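Local structure of Two-component system sensor histidine kinase (Bacteroides thetaiotaomicron, 3VA6) at residues A[560-565]-A[572-577]; A[326-331]-A[375-380]; A[97-102]-A[129-134]; A[192-197]-A[231-236]. The protein is probably a membrane-bound hybrid sensor histidine kinase that phosphorylates itself on histidine using ATP, seen here through its extracellular sensor domain of beta-propellers and a beta-sandwich. All blocks are in the same frame, centred on the assembly; numbering follows the deposited sequence.

Contact 1: A[560-565]-A[572-577]; sequences EILSMT and WVSTTN
S574 and S563 pair backbone to backbone as two strands, 561-565 and 572-575, run antiparallel with 166° between their directions and axes 4.6 Å apart. Main-chain hydrogen bonds carry most of the contact. S574 N donates to S563 O at 2.6 Å, and T565 and W572 exchange a reciprocal pair, T565 N to W572 O at 2.9 Å and W572 N to T565 O at 2.8 Å. S574 O is gripped twice: L562 N (2.9 Å) and S563 N (3.2 Å) reach it from the same face of its carbonyl plane. Farther along, T576 N donates to E560 O in the carbonyl plane.

Apolar contact gathers on the face bearing I561, M564 and V573. V573 CG1, held anti to the backbone N (chi1 -174°), comes 3.8 Å from M564 CG, the two side chains lying side by side and pointing the same way. V573 CG1 also meets I561 CG2. L523 and Y521 of strand 521-524, outside this blade, touch M564.

On the other face, S574 OG is hydrogen-bonded to F599 O. The one-residue register shift, with L562 and S563 both opposite S574, is a classic beta bulge in the hairpin that opens a four-stranded antiparallel propeller blade.

Contact 2: A[326-331]-A[375-380]; sequences FYSLFR and IRHIYE
F330 and E380 meet with their side chains crossing at about a right angle. The touching part of the phenylalanine is the far end of its ring: CZ lies 3.6 Å from E380 CB. E380 OE1 sits in the ring plane at the edge, 3.9 Å from F330 CE2, while ring and carboxylate planes stand 72° apart. That carboxylate is also anchored through OE2 by a hydrogen bond to S333 OG.

Nearer the backbone, F330 and I378 meet at a slant, F330 CB coming 3.8 Å from I378 CG2. F330 projects its ring toward E380 because CG is anti to the backbone N (chi1 -172°). With an alanine here the ring is gone, which would probably open a gap beside E380 CB and I378 CG2 and leave the carboxylate freer to turn.

The strands run nearly parallel, 9° between directions, yet their axes are 6.0 Å apart and no clear hydrogen bond joins them. Each is the first strand of its own propeller blade, so the two blades meet here through side chains. Both strands carry a classic beta bulge, at Y327-S328 opposite G340 and at R376-H377 opposite A389.

I378 spans S328 and F330: its CG1 meets S328 CB at 3.7 Å, and its CD1 lies 3.7 Å from S328 O. W338 and L345 of the first blade also touch I378. S328 OG comes 3.2 Å from H377 CA, and the H377 ring turns to the next blade, where it stacks on Y423.

Contact 3: A[97-102]-A[129-134]; sequences PETDFP and QSRKLT
At the surface of the propeller, the loop between two blades packs against the outermost strand of the blade it leads into: residues 97-102 belong to the loop linking strand 93-94 to strand 105-111, while residues 129-134 form the turn into strand 133-136 and its first residues. That turn is an ST turn, in which S130 OG accepts a hydrogen bond from K132 N at 3.2 Å.

No hydrogen bond spans the two segments, and the evidence is one of packing. R131 has a left-handed backbone (phi 67°, psi 28°) and a side chain bent at chi3, which carries its guanidinium to the loop. There NH2 lies 3.9 Å from P97 CB. E98 N stands at the edge of the guanidinium, in its plane, 3.5 Å from R131 NH2; as both are donors, this is proximity without a bond. The opposite charges of E98 and R131 are not in contact, with E98 OE1 6.0 Å from R131 NH2.

Y126 of strand 122-127, in that same blade, ties the loop down, sharing a hydrogen bond with T99 OG1 and meeting the F101 ring edge-to-face. At the other end L133 CD2 comes 4.0 Å from P102 CD, and L133 CD2 also lies 3.5 Å from D100 O.

Contact 4: A[192-197]-A[231-236]; sequences FVNSLL and NNSIKS
N194 makes the one hydrogen bond between the two segments: its ND2 donates to I234 O at 2.9 Å, with an N-H...O angle of 154°. The acceptor lies close to the amide plane of N194, but the donor stands 48° out of the carbonyl plane, above it. With CG beside its own backbone N (chi1 -57°), the amide is brought over that carbonyl. Were N194 replaced by an alanine, I234 O would probably lose this side-chain donor and E210 one of its partners.

Next along the strand, S195 packs by its side chain, CB 3.7 Å from K235 O and OG 3.5 Å from S236 CA.

These are the first strands of two successive propeller blades, 193-199 and 232-239. Each has a classic beta bulge where it touches the other: N194 and S195 face G208, and K235 and S236 face G248.

Farther out, E210 OE2 is hydrogen-bonded to both N194 ND2 and S233 OG, bracing the two strands from one carboxylate. S233 OG is also bonded to K235 NZ at 2.6 Å, and S236 OG turns to the next blade, bonding to I281 O.

From the N terminus, the contacts follow in series: none nests in or crosses another. Contact 3 comes first, closing a 26-residue span where an inter-blade loop packs on the edge strand of the next blade. Contact 4 then closes 33 residues by joining the first strands of two further blades; its centre is 29 Å from that of contact 3. Contact 2 closes 43 residues between blades of the other half of the chain, about 52 Å from contact 4, centre to centre. Contact 1 closes only six residues, the end of a beta hairpin within one blade. Contacts 1 and 2 lie close, centres 16 Å and nearest atoms about 6 Å apart.

Contact 1: A[560-565]-A[572-577]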
# COMPACT_ATOMS: atom_id res chain seq x y z
N GLU A 560 -19.60 -18.29 4.13
CA GLU A 560 -19.05 -19.37 5.00
C GLU A 560 -17.54 -19.31 5.19
O GLU A 560 -16.93 -18.27 5.00
CB GLU A 560 -19.46 -20.77 4.46
CG GLU A 560 -20.26 -20.80 3.16
CD GLU A 560 -19.42 -20.63 1.90
OE1 GLU A 560 -18.17 -20.70 1.98
OE2 GLU A 560 -20.02 -20.45 0.82
N ILE A 561 -16.95 -20.44 5.60
CA ILE A 561 -15.54 -20.52 5.98
C ILE A 561 -14.57 -20.67 4.79
O ILE A 561 -14.44 -21.76 4.20
CB ILE A 561 -15.29 -21.71 6.93
CG1 ILE A 561 -16.08 -21.51 8.23
CG2 ILE A 561 -13.79 -21.90 7.21
CD1 ILE A 561 -15.61 -22.42 9.34
N LEU A 562 -13.87 -19.58 4.50
CA LEU A 562 -12.91 -19.54 3.43
C LEU A 562 -11.56 -20.11 3.87
O LEU A 562 -10.89 -20.81 3.07
CB LEU A 562 -12.74 -18.11 2.95
CG LEU A 562 -13.99 -17.49 2.34
CD1 LEU A 562 -13.81 -15.98 2.24
CD2 LEU A 562 -14.25 -18.09 0.98
N SER A 563 -11.15 -19.83 5.11
CA SER A 563 -9.82 -20.26 5.58
C SER A 563 -9.63 -20.21 7.10
O SER A 563 -10.22 -19.38 7.78
CB SER A 563 -8.75 -19.40 4.90
OG SER A 563 -7.50 -19.59 5.52
N MET A 564 -8.82 -21.14 7.62
CA MET A 564 -8.51 -21.20 9.05
C MET A 564 -7.01 -21.40 9.26
O MET A 564 -6.40 -22.18 8.54
CB MET A 564 -9.25 -22.36 9.74
CG MET A 564 -10.73 -22.51 9.40
SD MET A 564 -11.69 -23.43 10.64
CE MET A 564 -10.60 -24.85 10.81
N THR A 565 -6.42 -20.72 10.24
CA THR A 565 -5.06 -21.07 10.69
C THR A 565 -4.85 -20.70 12.16
O THR A 565 -5.48 -19.80 12.68
CB THR A 565 -3.96 -20.41 9.83
OG1 THR A 565 -2.74 -21.17 9.94
CG2 THR A 565 -3.69 -18.98 10.27
N TRP A 572 -7.53 -18.29 13.84
CA TRP A 572 -8.12 -17.24 13.03
C TRP A 572 -8.90 -17.91 11.96
O TRP A 572 -8.37 -18.78 11.25
CB TRP A 572 -7.05 -16.39 12.36
CG TRP A 572 -6.31 -15.42 13.25
CD1 TRP A 572 -5.99 -15.55 14.60
CD2 TRP A 572 -5.73 -14.14 12.85
NE1 TRP A 572 -5.30 -14.45 15.05
CE2 TRP A 572 -5.11 -13.57 14.05
CE3 TRP A 572 -5.68 -13.42 11.66
CZ2 TRP A 572 -4.47 -12.34 14.03
CZ3 TRP A 572 -5.02 -12.19 11.66
CH2 TRP A 572 -4.43 -11.66 12.81
N VAL A 573 -10.15 -17.51 11.81
CA VAL A 573 -11.01 -18.07 10.80
C VAL A 573 -11.51 -16.96 9.89
O VAL A 573 -12.14 -16.01 10.35
CB VAL A 573 -12.18 -18.85 11.42
CG1 VAL A 573 -12.96 -19.55 10.32
CG2 VAL A 573 -11.65 -19.90 12.38
N SER A 574 -11.22 -17.08 8.60
CA SER A 574 -11.63 -16.09 7.61
C SER A 574 -12.92 -16.52 6.92
O SER A 574 -13.10 -17.69 6.58
CB SER A 574 -10.53 -15.86 6.58
OG SER A 574 -11.00 -14.97 5.58
N THR A 575 -13.80 -15.56 6.70
CA THR A 575 -15.16 -15.84 6.33
C THR A 575 -15.63 -14.81 5.35
O THR A 575 -15.15 -13.69 5.35
CB THR A 575 -16.07 -15.80 7.58
OG1 THR A 575 -16.13 -17.11 8.17
CG2 THR A 575 -17.47 -15.35 7.23
N THR A 576 -16.55 -15.20 4.48
CA THR A 576 -17.24 -14.25 3.60
C THR A 576 -17.55 -12.93 4.32
O THR A 576 -17.18 -11.84 3.87
CB THR A 576 -18.59 -14.83 3.11
OG1 THR A 576 -18.65 -16.22 3.44
CG2 THR A 576 -18.78 -14.62 1.58
N ASN A 577 -18.23 -13.02 5.46
CA ASN A 577 -18.55 -11.82 6.22
C ASN A 577 -17.25 -11.11 6.59
O ASN A 577 -16.97 -10.02 6.10
CB ASN A 577 -19.41 -12.13 7.47
CG ASN A 577 -20.73 -12.85 7.13
OD1 ASN A 577 -21.66 -12.23 6.63
ND2 ASN A 577 -20.79 -14.15 7.40

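Contact 2: A[326-331]-A[375-380]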
# COMPACT_ATOMS: atom_id res chain seq x y z
N PHE A 326 -5.32 -15.93 -4.09
CA PHE A 326 -4.43 -16.78 -3.29
C PHE A 326 -5.15 -17.74 -2.36
O PHE A 326 -5.94 -17.31 -1.53
CB PHE A 326 -3.46 -15.93 -2.49
CG PHE A 326 -2.53 -15.16 -3.35
CD1 PHE A 326 -2.75 -13.82 -3.61
CD2 PHE A 326 -1.47 -15.79 -3.94
CE1 PHE A 326 -1.89 -13.11 -4.43
CE2 PHE A 326 -0.61 -15.10 -4.76
CZ PHE A 326 -0.83 -13.76 -5.01
N TYR A 327 -4.85 -19.02 -2.52
CA TYR A 327 -5.46 -20.09 -1.72
C TYR A 327 -4.45 -20.85 -0.86
O TYR A 327 -4.85 -21.55 0.05
CB TYR A 327 -6.18 -21.08 -2.64
CG TYR A 327 -7.35 -20.50 -3.35
CD1 TYR A 327 -8.50 -20.18 -2.66
CD2 TYR A 327 -7.32 -20.27 -4.71
CE1 TYR A 327 -9.59 -19.65 -3.30
CE2 TYR A 327 -8.41 -19.75 -5.36
CZ TYR A 327 -9.54 -19.43 -4.64
OH TYR A 327 -10.63 -18.90 -5.25
N SER A 328 -3.17 -20.74 -1.16
CA SER A 328 -2.15 -21.36 -0.34
C SER A 328 -1.01 -20.38 -0.11
O SER A 328 -0.43 -19.86 -1.06
CB SER A 328 -1.62 -22.63 -1.02
OG SER A 328 -1.85 -23.79 -0.23
N LEU A 329 -0.70 -20.14 1.16
CA LEU A 329 0.44 -19.30 1.53
C LEU A 329 1.39 -20.09 2.43
O LEU A 329 0.95 -20.83 3.31
CB LEU A 329 -0.05 -18.04 2.27
CG LEU A 329 -1.17 -17.26 1.59
CD1 LEU A 329 -1.46 -16.02 2.43
CD2 LEU A 329 -0.82 -16.86 0.17
N PHE A 330 2.69 -19.95 2.23
CA PHE A 330 3.63 -20.80 2.95
C PHE A 330 4.98 -20.12 3.05
O PHE A 330 5.39 -19.43 2.11
CB PHE A 330 3.78 -22.16 2.26
CG PHE A 330 4.59 -23.15 3.05
CD1 PHE A 330 4.02 -23.85 4.09
CD2 PHE A 330 5.92 -23.37 2.76
CE1 PHE A 330 4.77 -24.77 4.84
CE2 PHE A 330 6.67 -24.29 3.49
CZ PHE A 330 6.09 -24.98 4.53
N ARG A 331 5.68 -20.32 4.16
CA ARG A 331 7.09 -19.93 4.23
C ARG A 331 7.97 -21.14 4.52
O ARG A 331 7.77 -21.83 5.50
CB ARG A 331 7.31 -18.84 5.27
CG ARG A 331 8.49 -17.95 4.95
CD ARG A 331 8.90 -17.12 6.14
NE ARG A 331 10.05 -16.29 5.83
CZ ARG A 331 10.83 -15.69 6.73
NH1 ARG A 331 10.61 -15.81 8.03
NH2 ARG A 331 11.86 -14.96 6.31
N ILE A 375 -3.33 -24.04 -7.85
CA ILE A 375 -2.61 -24.51 -6.69
C ILE A 375 -3.62 -24.75 -5.57
O ILE A 375 -4.49 -23.91 -5.33
CB ILE A 375 -1.60 -23.47 -6.22
CG1 ILE A 375 -0.78 -22.93 -7.40
CG2 ILE A 375 -0.67 -24.08 -5.19
CD1 ILE A 375 -0.01 -23.98 -8.18
N ARG A 376 -3.53 -25.90 -4.91
CA ARG A 376 -4.46 -26.21 -3.81
C ARG A 376 -3.73 -26.40 -2.49
O ARG A 376 -4.34 -26.24 -1.45
CB ARG A 376 -5.36 -27.42 -4.14
CG ARG A 376 -5.84 -27.48 -5.60
CD ARG A 376 -7.01 -28.41 -5.85
NE ARG A 376 -8.25 -27.71 -5.61
CZ ARG A 376 -9.09 -27.28 -6.55
NH1 ARG A 376 -8.90 -27.51 -7.84
NH2 ARG A 376 -10.17 -26.63 -6.19
N HIS A 377 -2.45 -26.73 -2.50
CA HIS A 377 -1.70 -26.86 -1.24
C HIS A 377 -0.22 -26.83 -1.46
O HIS A 377 0.27 -27.37 -2.46
CB HIS A 377 -2.05 -28.17 -0.54
CG HIS A 377 -1.65 -28.20 0.91
ND1 HIS A 377 -0.92 -29.19 1.44
CD2 HIS A 377 -1.91 -27.32 1.94
CE1 HIS A 377 -0.73 -28.95 2.74
NE2 HIS A 377 -1.34 -27.81 3.05
N ILE A 378 0.49 -26.22 -0.51
CA ILE A 378 1.94 -26.17 -0.48
C ILE A 378 2.38 -26.84 0.83
O ILE A 378 1.73 -26.66 1.85
CB ILE A 378 2.43 -24.70 -0.53
CG1 ILE A 378 1.81 -23.97 -1.70
CG2 ILE A 378 3.93 -24.60 -0.71
CD1 ILE A 378 2.15 -22.50 -1.72
N TYR A 379 3.47 -27.60 0.80
CA TYR A 379 3.89 -28.36 1.96
C TYR A 379 5.38 -28.68 1.92
O TYR A 379 5.91 -29.14 0.89
CB TYR A 379 3.07 -29.65 2.08
CG TYR A 379 3.59 -30.65 3.10
CD1 TYR A 379 3.33 -30.48 4.47
CD2 TYR A 379 4.33 -31.76 2.72
CE1 TYR A 379 3.78 -31.38 5.41
CE2 TYR A 379 4.80 -32.67 3.66
CZ TYR A 379 4.52 -32.48 5.00
OH TYR A 379 4.98 -33.37 5.95
N GLU A 380 6.06 -28.46 3.05
CA GLU A 380 7.45 -28.85 3.23
C GLU A 380 7.45 -30.12 4.06
O GLU A 380 6.66 -30.23 5.00
CB GLU A 380 8.25 -27.74 3.92
CG GLU A 380 9.75 -28.02 3.95
CD GLU A 380 10.57 -26.85 4.47
OE1 GLU A 380 9.99 -25.80 4.81
OE2 GLU A 380 11.81 -26.98 4.53

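Contact 3: A[97-102]-A[129-134]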
# COMPACT_ATOMS: atom_id res chain seq x y z
N PRO A 97 14.21 27.99 -17.06
CA PRO A 97 14.33 27.80 -18.50
C PRO A 97 14.13 29.13 -19.27
O PRO A 97 13.49 30.04 -18.75
CB PRO A 97 13.22 26.77 -18.81
CG PRO A 97 12.34 26.70 -17.59
CD PRO A 97 12.82 27.74 -16.61
N GLU A 98 14.69 29.24 -20.47
CA GLU A 98 14.74 30.51 -21.23
C GLU A 98 13.36 31.07 -21.56
O GLU A 98 13.20 32.29 -21.71
CB GLU A 98 15.55 30.35 -22.52
CG GLU A 98 16.03 31.66 -23.15
CD GLU A 98 17.13 32.35 -22.35
OE1 GLU A 98 17.57 31.79 -21.33
OE2 GLU A 98 17.56 33.45 -22.75
N THR A 99 12.37 30.19 -21.63
CA THR A 99 10.99 30.59 -21.91
C THR A 99 10.53 31.82 -21.15
O THR A 99 10.81 31.97 -19.96
CB THR A 99 9.99 29.49 -21.53
OG1 THR A 99 10.56 28.21 -21.86
CG2 THR A 99 8.62 29.76 -22.24
N ASP A 100 9.79 32.67 -21.84
CA ASP A 100 9.21 33.81 -21.20
C ASP A 100 7.79 33.39 -20.89
O ASP A 100 6.93 33.40 -21.77
CB ASP A 100 9.27 35.02 -22.12
CG ASP A 100 8.84 36.29 -21.43
OD1 ASP A 100 8.30 36.22 -20.29
OD2 ASP A 100 9.03 37.37 -22.03
N PHE A 101 7.55 32.99 -19.64
CA PHE A 101 6.27 32.43 -19.25
C PHE A 101 5.34 33.58 -19.01
O PHE A 101 5.79 34.69 -18.70
CB PHE A 101 6.39 31.59 -17.95
CG PHE A 101 7.05 30.24 -18.13
CD1 PHE A 101 6.53 29.28 -19.01
CD2 PHE A 101 8.18 29.89 -17.38
CE1 PHE A 101 7.15 28.03 -19.17
CE2 PHE A 101 8.79 28.63 -17.53
CZ PHE A 101 8.27 27.69 -18.42
N PRO A 102 4.02 33.36 -19.17
CA PRO A 102 3.04 34.37 -18.78
C PRO A 102 3.00 34.59 -17.29
O PRO A 102 3.43 33.74 -16.51
CB PRO A 102 1.71 33.78 -19.23
CG PRO A 102 1.94 32.32 -19.23
CD PRO A 102 3.37 32.15 -19.69
N GLN A 129 9.34 19.45 -24.39
CA GLN A 129 10.52 19.20 -25.20
C GLN A 129 10.88 20.39 -26.05
O GLN A 129 11.99 20.87 -25.99
CB GLN A 129 10.34 17.97 -26.10
CG GLN A 129 11.63 17.42 -26.66
CD GLN A 129 12.42 16.61 -25.66
OE1 GLN A 129 12.09 16.58 -24.48
NE2 GLN A 129 13.45 15.94 -26.13
N SER A 130 9.94 20.87 -26.86
CA SER A 130 10.22 21.97 -27.78
C SER A 130 10.22 23.29 -27.08
O SER A 130 10.79 24.25 -27.56
CB SER A 130 9.24 22.01 -28.96
OG SER A 130 7.94 22.38 -28.57
N ARG A 131 9.55 23.33 -25.94
CA ARG A 131 9.32 24.58 -25.20
C ARG A 131 8.40 25.56 -25.95
O ARG A 131 8.52 26.75 -25.78
CB ARG A 131 10.67 25.21 -24.82
CG ARG A 131 11.52 24.29 -23.94
CD ARG A 131 13.03 24.49 -24.10
NE ARG A 131 13.67 25.42 -23.16
CZ ARG A 131 14.96 25.31 -22.77
NH1 ARG A 131 15.72 24.30 -23.22
NH2 ARG A 131 15.52 26.20 -21.92
N LYS A 132 7.50 25.03 -26.79
CA LYS A 132 6.58 25.84 -27.59
C LYS A 132 5.48 26.34 -26.68
O LYS A 132 4.80 25.54 -26.01
CB LYS A 132 5.95 25.01 -28.74
CG LYS A 132 5.11 25.78 -29.75
CD LYS A 132 5.89 26.92 -30.38
CE LYS A 132 5.51 27.20 -31.83
NZ LYS A 132 6.63 27.87 -32.57
N LEU A 133 5.33 27.66 -26.63
CA LEU A 133 4.28 28.27 -25.81
C LEU A 133 3.19 28.74 -26.76
O LEU A 133 3.44 29.55 -27.65
CB LEU A 133 4.85 29.43 -24.99
CG LEU A 133 3.92 30.08 -23.97
CD1 LEU A 133 3.47 29.11 -22.88
CD2 LEU A 133 4.69 31.23 -23.32
N THR A 134 2.00 28.17 -26.58
CA THR A 134 0.84 28.42 -27.43
C THR A 134 -0.23 29.05 -26.58
O THR A 134 -0.39 28.71 -25.41
CB THR A 134 0.30 27.10 -28.03
OG1 THR A 134 1.25 26.55 -28.94
CG2 THR A 134 -1.03 27.32 -28.77

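Contact 4: A[192-197]-A[231-236]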
# COMPACT_ATOMS: atom_id res chain seq x y z
N PHE A 192 -17.82 32.05 -11.44
CA PHE A 192 -16.57 31.51 -10.95
C PHE A 192 -16.65 29.99 -10.98
O PHE A 192 -17.55 29.40 -10.35
CB PHE A 192 -16.36 31.90 -9.49
CG PHE A 192 -15.92 33.33 -9.29
CD1 PHE A 192 -14.62 33.73 -9.62
CD2 PHE A 192 -16.80 34.27 -8.75
CE1 PHE A 192 -14.21 35.04 -9.42
CE2 PHE A 192 -16.38 35.59 -8.55
CZ PHE A 192 -15.08 35.97 -8.89
N VAL A 193 -15.74 29.36 -11.71
CA VAL A 193 -15.42 27.97 -11.47
C VAL A 193 -14.03 27.95 -10.81
O VAL A 193 -13.02 28.20 -11.46
CB VAL A 193 -15.43 27.16 -12.79
CG1 VAL A 193 -15.34 25.66 -12.51
CG2 VAL A 193 -16.68 27.49 -13.59
N ASN A 194 -14.03 27.63 -9.51
CA ASN A 194 -12.84 27.70 -8.66
C ASN A 194 -12.02 26.44 -8.62
O ASN A 194 -10.79 26.51 -8.57
CB ASN A 194 -13.26 27.96 -7.22
CG ASN A 194 -14.08 29.21 -7.07
OD1 ASN A 194 -13.82 30.20 -7.74
ND2 ASN A 194 -15.08 29.17 -6.22
N SER A 195 -12.70 25.30 -8.65
CA SER A 195 -12.03 24.02 -8.44
C SER A 195 -12.70 22.93 -9.26
O SER A 195 -13.90 23.00 -9.52
CB SER A 195 -12.07 23.68 -6.95
OG SER A 195 -11.39 22.45 -6.68
N LEU A 196 -11.93 21.93 -9.65
CA LEU A 196 -12.44 20.86 -10.49
C LEU A 196 -11.79 19.54 -10.14
O LEU A 196 -10.59 19.47 -10.08
CB LEU A 196 -12.09 21.16 -11.95
CG LEU A 196 -12.99 22.15 -12.69
CD1 LEU A 196 -12.42 22.60 -14.03
CD2 LEU A 196 -14.32 21.44 -12.88
N LEU A 197 -12.57 18.48 -9.95
CA LEU A 197 -12.00 17.18 -9.63
C LEU A 197 -12.65 16.07 -10.42
O LEU A 197 -13.86 16.01 -10.53
CB LEU A 197 -12.14 16.89 -8.15
CG LEU A 197 -11.38 15.69 -7.61
CD1 LEU A 197 -10.00 16.01 -7.07
CD2 LEU A 197 -12.24 15.15 -6.50
N ASN A 231 -24.20 31.43 0.51
CA ASN A 231 -23.09 32.35 0.84
C ASN A 231 -21.78 31.75 1.26
O ASN A 231 -21.00 32.41 1.95
CB ASN A 231 -23.56 33.33 1.88
CG ASN A 231 -24.78 34.03 1.42
OD1 ASN A 231 -24.89 34.36 0.22
ND2 ASN A 231 -25.74 34.22 2.33
N ASN A 232 -21.50 30.51 0.85
CA ASN A 232 -20.11 30.03 0.87
C ASN A 232 -19.57 29.99 -0.53
O ASN A 232 -20.30 30.06 -1.51
CB ASN A 232 -19.95 28.65 1.51
CG ASN A 232 -20.43 28.60 2.98
OD1 ASN A 232 -21.01 27.57 3.44
ND2 ASN A 232 -20.21 29.72 3.72
N SER A 233 -18.27 29.85 -0.61
CA SER A 233 -17.56 29.67 -1.86
C SER A 233 -16.87 28.34 -1.75
O SER A 233 -16.33 28.04 -0.71
CB SER A 233 -16.53 30.79 -1.98
OG SER A 233 -15.54 30.48 -2.92
N ILE A 234 -16.89 27.52 -2.81
CA ILE A 234 -16.12 26.29 -2.78
C ILE A 234 -14.79 26.50 -3.46
O ILE A 234 -14.73 26.71 -4.65
CB ILE A 234 -16.85 25.15 -3.47
CG1 ILE A 234 -18.22 24.92 -2.82
CG2 ILE A 234 -16.03 23.90 -3.37
CD1 ILE A 234 -18.90 23.62 -3.17
N LYS A 235 -13.72 26.39 -2.70
CA LYS A 235 -12.39 26.70 -3.19
C LYS A 235 -11.52 25.50 -3.53
O LYS A 235 -10.55 25.66 -4.25
CB LYS A 235 -11.66 27.55 -2.15
CG LYS A 235 -12.46 28.79 -1.76
CD LYS A 235 -11.66 29.74 -0.91
CE LYS A 235 -12.14 31.15 -1.19
NZ LYS A 235 -13.64 31.15 -1.21
N SER A 236 -11.85 24.33 -3.00
CA SER A 236 -11.03 23.16 -3.25
C SER A 236 -11.79 21.83 -3.09
O SER A 236 -12.79 21.77 -2.37
CB SER A 236 -9.81 23.19 -2.33
OG SER A 236 -10.18 23.52 -1.00